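PDB 5GN1: ATP-dependent helicase FUN30, which remodels nucleosomes using ATP, promotes DNA end resection at double-strand breaks and is required for heterochromatin organization, this chain being the C-terminal part of its ATPase domain. Local coordinates for residues 73-78 and 89-94; 127-132 and 172-177; 184-189 and 277-282; 230-235 and 239-244. All coordinates share one frame; numbering follows the deposited sequence.

Interaction 1. Residues 73-78 and 89-94; sequences VLEHKR and AKEKSK
Glu75 and Glu91 carry the whole direct contact between helices 60-82 and 89-94, and they do so acid to acid. Glu75 OE2 lies 2.7 Å from Glu91 OE1, a separation that two fully charged carboxylates would hardly tolerate; one of the two groups probably holds a proton. The carboxylate planes are nearly parallel, 8° apart, although the two side chains cross at about a right angle. Both chains start in the same way, with CG anti to the carbonyl carbon (chi1 -64° in Glu75, -68° in Glu91), and both run on extended, which carries each acid group toward the other helix. The proximity of a second carboxylate would be expected to favour retention of one proton, raising the apparent pKa of one of the two acids.

A bridging water supplies the second kind of link. It donates to Glu75 OE1 at 2.7 Å and also to the backbone oxygen Glu91 O at 2.9 Å. The two oxygens of Glu75 therefore have separate tasks, OE2 facing the other acid and OE1 accepting a hydrogen bond from the water.

No apolar side chains meet across the two segments: Glu75 OE1 makes a van der Waals approach to Glu91 CB at 3.9 Å, and the closest CA atoms, those of Glu75 and Lys92, are 8.4 Å apart. Pro86, in the connection between the helices, touches both glutamates. On the long helix, His76 and Lys77 bond instead to Glu352 and Asp353 of helix 345-359. The arrangement is a pairing of consecutive helices joined by a short loop, within the SNF2-related region of the chain.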
# COMPACT_ATOMS: atom_id res chain seq x y z
N VAL A 73 19.16 -0.69 -7.31
CA VAL A 73 19.84 -1.02 -6.06
C VAL A 73 21.27 -1.47 -6.32
O VAL A 73 22.20 -1.10 -5.60
CB VAL A 73 19.05 -2.11 -5.29
CG1 VAL A 73 19.86 -2.57 -4.11
CG2 VAL A 73 17.70 -1.56 -4.83
N LEU A 74 21.45 -2.30 -7.35
CA LEU A 74 22.79 -2.76 -7.71
C LEU A 74 23.65 -1.60 -8.18
O LEU A 74 24.79 -1.45 -7.73
CB LEU A 74 22.70 -3.83 -8.80
CG LEU A 74 21.95 -5.11 -8.44
CD1 LEU A 74 21.88 -6.07 -9.64
CD2 LEU A 74 22.58 -5.77 -7.22
N GLU A 75 23.13 -0.79 -9.11
CA GLU A 75 23.89 0.36 -9.60
C GLU A 75 24.19 1.34 -8.48
O GLU A 75 25.28 1.93 -8.45
CB GLU A 75 23.12 1.04 -10.73
CG GLU A 75 22.95 0.16 -11.95
CD GLU A 75 21.89 0.66 -12.89
OE1 GLU A 75 21.21 1.65 -12.56
OE2 GLU A 75 21.74 0.04 -13.97
N HIS A 76 23.24 1.52 -7.56
CA HIS A 76 23.45 2.42 -6.42
C HIS A 76 24.48 1.85 -5.46
O HIS A 76 25.38 2.56 -5.00
CB HIS A 76 22.10 2.68 -5.71
CG HIS A 76 22.22 3.47 -4.44
ND1 HIS A 76 22.01 2.90 -3.20
CD2 HIS A 76 22.47 4.78 -4.21
CE1 HIS A 76 22.16 3.82 -2.26
NE2 HIS A 76 22.43 4.97 -2.84
N LYS A 77 24.38 0.58 -5.17
CA LYS A 77 25.29 -0.03 -4.23
C LYS A 77 26.73 -0.14 -4.71
O LYS A 77 27.64 -0.11 -3.95
CB LYS A 77 24.73 -1.35 -3.76
CG LYS A 77 25.44 -1.94 -2.59
CD LYS A 77 25.16 -1.21 -1.32
CE LYS A 77 26.03 -1.77 -0.24
NZ LYS A 77 25.96 -1.03 1.02
N ARG A 78 26.91 -0.22 -6.00
CA ARG A 78 28.27 -0.27 -6.54
C ARG A 78 28.90 1.11 -6.55
O ARG A 78 30.10 1.25 -6.28
CB ARG A 78 28.25 -0.89 -7.94
CG ARG A 78 27.98 -2.40 -7.93
CD ARG A 78 28.36 -3.04 -9.25
NE ARG A 78 27.60 -2.48 -10.36
CZ ARG A 78 26.54 -3.07 -10.91
NH1 ARG A 78 26.12 -4.25 -10.46
NH2 ARG A 78 25.91 -2.47 -11.92
N ALA A 89 22.91 6.88 -19.90
CA ALA A 89 22.71 8.20 -19.37
C ALA A 89 21.54 8.36 -18.44
O ALA A 89 21.68 8.94 -17.39
CB ALA A 89 22.57 9.17 -20.52
N LYS A 90 20.41 7.82 -18.84
CA LYS A 90 19.21 7.87 -18.02
C LYS A 90 19.40 7.17 -16.68
O LYS A 90 19.01 7.69 -15.66
CB LYS A 90 17.99 7.37 -18.78
CG LYS A 90 16.72 7.39 -17.95
CD LYS A 90 16.32 8.79 -17.51
CE LYS A 90 14.96 8.82 -16.82
NZ LYS A 90 14.61 10.12 -16.17
N GLU A 91 20.06 6.02 -16.69
CA GLU A 91 20.31 5.27 -15.47
C GLU A 91 21.29 6.02 -14.54
O GLU A 91 21.11 6.03 -13.33
CB GLU A 91 20.86 3.89 -15.77
CG GLU A 91 19.86 2.99 -16.42
CD GLU A 91 20.44 1.72 -16.99
OE1 GLU A 91 21.41 1.18 -16.42
OE2 GLU A 91 19.92 1.26 -18.03
N LYS A 92 22.33 6.65 -15.10
CA LYS A 92 23.29 7.37 -14.26
C LYS A 92 22.62 8.53 -13.53
O LYS A 92 22.81 8.71 -12.32
CB LYS A 92 24.45 7.88 -15.10
CG LYS A 92 25.41 8.77 -14.31
CD LYS A 92 26.52 9.33 -15.19
CE LYS A 92 27.17 10.52 -14.51
NZ LYS A 92 28.36 11.02 -15.26
N SER A 93 21.84 9.34 -14.25
CA SER A 93 21.23 10.51 -13.63
C SER A 93 20.21 10.12 -12.57
O SER A 93 20.00 10.87 -11.60
CB SER A 93 20.59 11.39 -14.70
OG SER A 93 19.92 10.59 -15.66
N LYS A 94 19.59 8.95 -12.72
CA LYS A 94 18.64 8.46 -11.73
C LYS A 94 19.27 8.37 -10.34
O LYS A 94 18.59 8.63 -9.34
CB LYS A 94 18.10 7.09 -12.16
CG LYS A 94 17.23 6.39 -11.14
CD LYS A 94 15.92 7.12 -10.89
CE LYS A 94 15.17 6.50 -9.73
NZ LYS A 94 13.79 7.04 -9.59
O HOH W 1 19.45 3.68 -13.02

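Interaction 2. Residues 127-132 and 172-177; sequences TKMSDA and SKYQLH
A CH-pi contact between Met129 and Tyr174, with a longer, oblique Met-aromatic approach of the sulfur, joins helix 123-133 to the loop that follows helix 168-171, in the helical part of the chain away from the parallel sheet. Met129 CG sits over the centre of one face of the Tyr174 ring, 3.8 Å from the centroid and only 11° off the ring normal. The sulfur is farther away and oblique, with Met129 SD 4.8 Å from the centroid of the Tyr174 ring, so the methylene makes the closer approach. The two side chains run antiparallel as they pass. With CG anti to its carbonyl carbon (chi1 -60°), Tyr174 reaches across to the helix, and its OH comes to 3.6 Å from Lys128 CB. The bent chain of Lys128 then leads its amino end away from the tyrosine. On the opposite ring face lies Lys173 CG, 3.6 Å above the plane and toward the rim, so the ring is held between a methionine and its own preceding residue. No hydrogen bond crosses between the two segments. Cys164 of helix 157-166 touches both Met129 and Tyr174, while Met152 of helix 145-153 packs on Met129 and helix 168-171 meets Ala132.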
# COMPACT_ATOMS: atom_id res chain seq x y z
N THR A 127 1.72 12.91 -21.81
CA THR A 127 1.89 14.04 -22.71
C THR A 127 0.54 14.35 -23.29
O THR A 127 0.10 15.46 -23.22
CB THR A 127 2.86 13.71 -23.82
OG1 THR A 127 4.16 13.52 -23.27
CG2 THR A 127 2.91 14.80 -24.80
N LYS A 128 -0.17 13.35 -23.76
CA LYS A 128 -1.50 13.59 -24.32
C LYS A 128 -2.50 14.01 -23.25
O LYS A 128 -3.41 14.79 -23.55
CB LYS A 128 -2.00 12.34 -25.06
CG LYS A 128 -0.94 11.62 -25.91
CD LYS A 128 -0.14 12.57 -26.83
CE LYS A 128 1.34 12.19 -26.87
NZ LYS A 128 2.17 13.02 -27.82
N MET A 129 -2.36 13.52 -22.01
CA MET A 129 -3.29 13.92 -20.96
C MET A 129 -3.04 15.36 -20.50
O MET A 129 -3.97 16.08 -20.13
CB MET A 129 -3.19 12.99 -19.75
CG MET A 129 -3.51 11.54 -20.03
SD MET A 129 -3.07 10.51 -18.61
CE MET A 129 -4.12 11.23 -17.36
N SER A 130 -1.78 15.75 -20.53
CA SER A 130 -1.46 17.10 -20.19
C SER A 130 -2.01 18.09 -21.21
O SER A 130 -2.64 19.05 -20.83
CB SER A 130 0.01 17.28 -19.98
OG SER A 130 0.75 16.98 -21.10
N ASP A 131 -1.83 17.84 -22.50
CA ASP A 131 -2.36 18.74 -23.51
C ASP A 131 -3.86 18.78 -23.33
O ASP A 131 -4.47 19.81 -23.37
CB ASP A 131 -2.01 18.25 -24.92
CG ASP A 131 -2.90 18.87 -26.01
OD1 ASP A 131 -3.85 18.22 -26.48
OD2 ASP A 131 -2.64 20.03 -26.39
N ALA A 132 -4.40 17.62 -23.10
CA ALA A 132 -5.81 17.40 -22.95
C ALA A 132 -6.52 18.09 -21.80
O ALA A 132 -7.57 18.62 -21.99
CB ALA A 132 -6.01 15.91 -22.82
N SER A 172 -11.69 11.09 -19.15
CA SER A 172 -12.35 9.81 -18.88
C SER A 172 -11.90 8.72 -19.84
O SER A 172 -11.93 7.54 -19.49
CB SER A 172 -13.87 9.96 -18.97
OG SER A 172 -14.26 9.89 -20.33
N LYS A 173 -11.50 9.09 -21.06
CA LYS A 173 -11.03 8.09 -22.01
C LYS A 173 -9.71 7.47 -21.59
O LYS A 173 -9.34 6.41 -22.12
CB LYS A 173 -10.92 8.69 -23.42
CG LYS A 173 -9.63 9.43 -23.76
CD LYS A 173 -9.51 9.57 -25.28
CE LYS A 173 -8.98 10.92 -25.73
NZ LYS A 173 -8.40 10.88 -27.11
N TYR A 174 -9.00 8.09 -20.66
CA TYR A 174 -7.75 7.55 -20.14
C TYR A 174 -7.93 6.76 -18.85
O TYR A 174 -6.96 6.14 -18.39
CB TYR A 174 -6.74 8.68 -19.92
CG TYR A 174 -6.41 9.44 -21.18
CD1 TYR A 174 -5.46 8.97 -22.08
CD2 TYR A 174 -7.06 10.64 -21.48
CE1 TYR A 174 -5.15 9.67 -23.24
CE2 TYR A 174 -6.76 11.34 -22.63
CZ TYR A 174 -5.81 10.85 -23.51
OH TYR A 174 -5.52 11.55 -24.66
N GLN A 175 -9.13 6.75 -18.26
CA GLN A 175 -9.40 5.96 -17.06
C GLN A 175 -9.05 4.50 -17.27
O GLN A 175 -9.16 3.96 -18.38
CB GLN A 175 -10.87 6.04 -16.67
CG GLN A 175 -11.37 7.39 -16.26
CD GLN A 175 -12.81 7.33 -15.81
OE1 GLN A 175 -13.42 6.25 -15.77
NE2 GLN A 175 -13.36 8.48 -15.44
N LEU A 176 -8.63 3.84 -16.20
CA LEU A 176 -8.50 2.39 -16.23
C LEU A 176 -9.88 1.75 -16.20
O LEU A 176 -10.75 2.15 -15.42
CB LEU A 176 -7.66 1.92 -15.04
CG LEU A 176 -6.28 2.56 -14.90
CD1 LEU A 176 -5.58 2.07 -13.64
CD2 LEU A 176 -5.42 2.29 -16.14
N HIS A 177 -10.09 0.74 -17.06
CA HIS A 177 -11.39 0.07 -17.08
C HIS A 177 -11.25 -1.40 -17.44
O HIS A 177 -12.18 -2.00 -17.99
CB HIS A 177 -12.36 0.77 -18.05
CG HIS A 177 -11.88 0.80 -19.47
ND1 HIS A 177 -11.16 1.85 -19.99
CD2 HIS A 177 -12.02 -0.10 -20.48
CE1 HIS A 177 -10.87 1.60 -21.26
NE2 HIS A 177 -11.38 0.43 -21.58

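Interaction 3. Residues 184-189 and 277-282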
# COMPACT_ATOMS: atom_id res chain seq x y z
N SER A 184 -2.56 -8.09 -8.85
CA SER A 184 -1.46 -8.12 -7.91
C SER A 184 -1.52 -9.46 -7.18
O SER A 184 -2.60 -9.98 -6.93
CB SER A 184 -1.55 -6.97 -6.90
OG SER A 184 -0.78 -7.23 -5.75
N GLY A 185 -0.34 -10.00 -6.84
CA GLY A 185 -0.31 -11.24 -6.09
C GLY A 185 -0.92 -11.12 -4.70
O GLY A 185 -1.48 -12.08 -4.17
N LYS A 186 -0.81 -9.94 -4.09
CA LYS A 186 -1.45 -9.78 -2.79
C LYS A 186 -2.96 -9.69 -2.91
O LYS A 186 -3.67 -10.07 -1.98
CB LYS A 186 -0.90 -8.55 -2.06
CG LYS A 186 0.47 -8.77 -1.48
CD LYS A 186 0.57 -8.17 -0.09
CE LYS A 186 1.95 -8.40 0.43
NZ LYS A 186 2.25 -7.69 1.69
N ILE A 187 -3.47 -9.21 -4.04
CA ILE A 187 -4.92 -9.17 -4.22
C ILE A 187 -5.45 -10.57 -4.47
O ILE A 187 -6.50 -10.96 -3.95
CB ILE A 187 -5.32 -8.19 -5.34
CG1 ILE A 187 -4.81 -6.78 -5.02
CG2 ILE A 187 -6.85 -8.17 -5.53
CD1 ILE A 187 -5.25 -6.21 -3.67
N ASP A 188 -4.72 -11.37 -5.27
CA ASP A 188 -5.06 -12.78 -5.44
C ASP A 188 -5.21 -13.47 -4.09
O ASP A 188 -6.21 -14.16 -3.83
CB ASP A 188 -4.00 -13.48 -6.29
CG ASP A 188 -4.07 -13.09 -7.77
OD1 ASP A 188 -5.16 -12.70 -8.24
OD2 ASP A 188 -3.03 -13.19 -8.46
N ALA A 189 -4.21 -13.29 -3.22
CA ALA A 189 -4.28 -13.89 -1.89
C ALA A 189 -5.44 -13.31 -1.09
O ALA A 189 -6.15 -14.05 -0.39
CB ALA A 189 -2.96 -13.68 -1.16
N ILE A 277 -6.62 -8.82 8.77
CA ILE A 277 -5.68 -9.02 7.69
C ILE A 277 -4.71 -7.85 7.71
O ILE A 277 -5.13 -6.69 7.60
CB ILE A 277 -6.38 -9.13 6.33
CG1 ILE A 277 -7.37 -10.30 6.34
CG2 ILE A 277 -5.34 -9.30 5.22
CD1 ILE A 277 -8.11 -10.44 5.05
N ILE A 278 -3.43 -8.16 7.88
CA ILE A 278 -2.36 -7.16 7.82
C ILE A 278 -1.89 -7.17 6.37
O ILE A 278 -1.22 -8.11 5.94
CB ILE A 278 -1.23 -7.49 8.79
CG1 ILE A 278 -1.76 -7.67 10.21
CG2 ILE A 278 -0.17 -6.39 8.79
CD1 ILE A 278 -2.31 -6.42 10.79
N PHE A 279 -2.30 -6.16 5.59
CA PHE A 279 -1.99 -6.21 4.17
C PHE A 279 -0.49 -6.05 3.95
O PHE A 279 0.06 -6.63 3.01
CB PHE A 279 -2.78 -5.15 3.42
CG PHE A 279 -2.77 -5.33 1.92
CD1 PHE A 279 -3.69 -6.17 1.30
CD2 PHE A 279 -1.85 -4.65 1.13
CE1 PHE A 279 -3.68 -6.34 -0.08
CE2 PHE A 279 -1.85 -4.79 -0.26
CZ PHE A 279 -2.77 -5.64 -0.86
N ASP A 280 0.17 -5.30 4.81
CA ASP A 280 1.61 -5.08 4.71
C ASP A 280 2.12 -4.83 6.11
O ASP A 280 1.52 -4.05 6.86
CB ASP A 280 1.94 -3.91 3.76
CG ASP A 280 1.10 -2.66 4.06
OD1 ASP A 280 1.51 -1.89 4.96
OD2 ASP A 280 0.03 -2.48 3.42
N GLN A 281 3.19 -5.51 6.49
CA GLN A 281 3.55 -5.47 7.89
C GLN A 281 4.35 -4.21 8.21
O GLN A 281 4.93 -3.56 7.33
CB GLN A 281 4.33 -6.72 8.29
CG GLN A 281 5.68 -6.82 7.65
CD GLN A 281 6.27 -8.22 7.77
OE1 GLN A 281 6.81 -8.76 6.80
NE2 GLN A 281 6.16 -8.81 8.97
N SER A 282 4.36 -3.86 9.48
CA SER A 282 5.19 -2.80 10.00
C SER A 282 6.54 -3.35 10.44
O SER A 282 6.66 -4.51 10.85
CB SER A 282 4.50 -2.11 11.18
OG SER A 282 5.35 -1.16 11.78
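Lys186 passes at a slant over the Phe279 ring and ends on that residue's carbonyl. The hydrogen bond Lys186 NZ to Phe279 O is 2.8 Å long and lies in the carbonyl plane, with a C=O...N angle of 154°. The same ammonium group forms a salt bridge with Glu316 and a hydrogen bond to the carbonyl of Leu309, so this buried charge is held by three oxygen partners. Any cation-pi attraction to the ring is weak at best, because NZ stays 5.6 Å from the Phe279 centroid.

Apolar contacts run alongside. Lys186 CD stands 4.1 Å above one face of the Phe279 ring, offset toward its rim, and Lys186 CB touches Phe279 CZ at 3.7 Å. Ile187 CD1 approaches that same CZ obliquely at 3.8 Å. Phe279 has CG anti to its backbone N (chi1 -166°), which brings the far end of the ring to the helix.

The packing belongs to the RecA-like fold of the helicase C-terminal domain: the first turn of helix 185-200 lies against the residues just past strand 275-278, and Val214 and Leu218 of helix 212-224 also touch Phe279.

Polar contacts flank the packing. Ser184 is the N-cap of helix 185-200, its OG accepting from Lys186 N at 3.2 Å. Asp280 OD2 lies in plane at the Phe279 ring edge and is hydrogen-bonded to Ser209, while OD1 accepts from Leu210 N.

Interaction 4. Residues 230-235 and 239-244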
# COMPACT_ATOMS: atom_id res chain seq x y z
N LEU A 230 -16.29 -0.12 4.97
CA LEU A 230 -16.10 1.22 5.51
C LEU A 230 -14.61 1.46 5.66
O LEU A 230 -13.80 0.52 5.64
CB LEU A 230 -16.79 1.39 6.88
CG LEU A 230 -18.30 1.18 6.88
CD1 LEU A 230 -18.77 0.76 8.28
CD2 LEU A 230 -19.03 2.44 6.40
N ARG A 231 -14.25 2.73 5.84
CA ARG A 231 -12.84 3.11 5.91
C ARG A 231 -12.61 4.16 6.99
O ARG A 231 -13.43 5.07 7.16
CB ARG A 231 -12.37 3.64 4.55
CG ARG A 231 -11.05 4.42 4.60
CD ARG A 231 -10.54 4.69 3.20
NE ARG A 231 -9.25 5.37 3.19
CZ ARG A 231 -8.53 5.56 2.09
NH1 ARG A 231 -8.99 5.12 0.93
NH2 ARG A 231 -7.37 6.21 2.15
N LEU A 232 -11.50 4.02 7.70
CA LEU A 232 -11.11 4.95 8.76
C LEU A 232 -9.59 5.02 8.77
O LEU A 232 -8.94 3.99 9.01
CB LEU A 232 -11.65 4.52 10.13
CG LEU A 232 -11.53 5.45 11.35
CD1 LEU A 232 -12.43 4.96 12.46
CD2 LEU A 232 -10.09 5.58 11.89
N ASP A 233 -9.03 6.20 8.55
CA ASP A 233 -7.58 6.35 8.54
C ASP A 233 -7.22 7.62 9.31
O ASP A 233 -8.05 8.22 9.99
CB ASP A 233 -7.05 6.34 7.09
CG ASP A 233 -7.70 7.40 6.19
OD1 ASP A 233 -7.99 8.51 6.66
OD2 ASP A 233 -7.93 7.11 5.00
N GLY A 234 -5.95 8.02 9.22
CA GLY A 234 -5.52 9.20 9.96
C GLY A 234 -6.10 10.50 9.46
O GLY A 234 -6.01 11.52 10.16
N SER A 235 -6.68 10.52 8.25
CA SER A 235 -7.33 11.72 7.76
C SER A 235 -8.78 11.84 8.23
O SER A 235 -9.34 12.94 8.18
CB SER A 235 -7.27 11.78 6.23
OG SER A 235 -8.35 11.07 5.65
N ASN A 239 -14.21 13.35 15.21
CA ASN A 239 -15.62 13.22 15.54
C ASN A 239 -16.32 12.24 14.60
O ASN A 239 -17.16 11.44 15.05
CB ASN A 239 -16.32 14.59 15.51
CG ASN A 239 -16.19 15.36 16.83
OD1 ASN A 239 -15.88 14.78 17.89
ND2 ASN A 239 -16.43 16.66 16.78
N ASP A 240 -15.94 12.24 13.32
CA ASP A 240 -16.58 11.37 12.32
C ASP A 240 -16.28 9.88 12.52
O ASP A 240 -16.89 9.06 11.83
CB ASP A 240 -16.14 11.75 10.90
CG ASP A 240 -16.58 13.13 10.50
OD1 ASP A 240 -17.34 13.77 11.26
OD2 ASP A 240 -16.16 13.59 9.41
N ARG A 241 -15.36 9.52 13.41
CA ARG A 241 -15.04 8.12 13.60
C ARG A 241 -16.25 7.32 14.08
O ARG A 241 -16.45 6.18 13.64
CB ARG A 241 -13.89 7.97 14.58
CG ARG A 241 -12.59 8.53 14.04
CD ARG A 241 -11.53 8.47 15.07
NE ARG A 241 -10.27 9.01 14.58
CZ ARG A 241 -9.23 9.24 15.36
NH1 ARG A 241 -9.32 8.99 16.66
NH2 ARG A 241 -8.11 9.74 14.85
N GLN A 242 -17.07 7.91 14.95
CA GLN A 242 -18.13 7.16 15.61
C GLN A 242 -19.18 6.69 14.61
O GLN A 242 -19.63 5.55 14.67
CB GLN A 242 -18.76 8.00 16.71
CG GLN A 242 -19.77 7.22 17.53
CD GLN A 242 -19.12 6.00 18.16
OE1 GLN A 242 -19.43 4.86 17.80
NE2 GLN A 242 -18.22 6.23 19.11
N LEU A 243 -19.61 7.57 13.70
CA LEU A 243 -20.62 7.16 12.73
C LEU A 243 -20.16 5.95 11.93
O LEU A 243 -20.96 5.04 11.65
CB LEU A 243 -20.96 8.31 11.78
CG LEU A 243 -22.05 8.05 10.73
CD1 LEU A 243 -23.46 8.38 11.26
CD2 LEU A 243 -21.78 8.82 9.43
N LEU A 244 -18.88 5.92 11.57
CA LEU A 244 -18.34 4.80 10.80
C LEU A 244 -18.36 3.52 11.63
O LEU A 244 -18.81 2.47 11.17
CB LEU A 244 -16.91 5.11 10.35
CG LEU A 244 -16.75 6.27 9.36
CD1 LEU A 244 -15.29 6.68 9.25
CD2 LEU A 244 -17.32 5.90 8.00
O HOH W 2 -8.71 9.73 12.24
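Leu232 meets Arg241 beside the guanidinium, its CD2 lying oblique to that flat group, while a water sits in plane at the guanidinium edge. The two segments belong to the beta-alpha-beta unit of strand 229-232, helix 241-250 and strand 256-260, at the outer edge of the RecA-like parallel sheet. Phe266 adds a cation-pi contact to Arg241. The water accepts from Arg241 NH2 at 2.7 Å and donates to Asp233 O at 2.8 Å, linking the helix to the loop beyond the strand. At the edge of the other guanidinium, that of Arg231, lies the Asp233 carboxylate: NE and NH2 grip the single oxygen OD2 side-on, the NE bond being 2.8 Å. Arg231 NH1 turns to Glu219 and Asp216 of helix 212-224.

The helix lies against the strand through leucines. Leu230 and Leu232 point toward the helix and Arg231 points away, as alternation in a strand requires. Leu232 CD1 touches Arg241 CG at 3.9 Å, the two side chains crossing at about a right angle; the arginine's extended chain lifts its guanidinium beyond this apolar contact. Leu230 CD2 and Leu244 CD2 are 4.2 Å apart, and Phe257 of the adjoining strand touches both Leu232 and Leu244.

Past the strand, Asp233 OD1 accepts from Ser235 N in an Asx turn and from Ser235 OG as well. Between strand and helix, Leu244 CD1 presses to within 3.2 Å of the backbone oxygen Arg231 O.

How the interactions relate
From the N terminus, interaction 1 closes the short loop 83-88 between consecutive helices in the SNF2-related region. Interaction 2 follows in series, spanning a mostly helical stretch to bring helix 123-133 against the loop after helix 168-171; the two centres are 31 Å apart. Interaction 3 then closes a much longer loop, from the start of helix 185-200 to the residues following strand 275-278. Interaction 4 falls within that loop, pairing strand 229-232 with helix 241-250 at the outer sheet edge. Interactions 3 and 4 reach the same parallel sheet, with nearest atoms about 11 Å apart, whereas interactions 1 and 4 lie on opposite sides of the chain's centre.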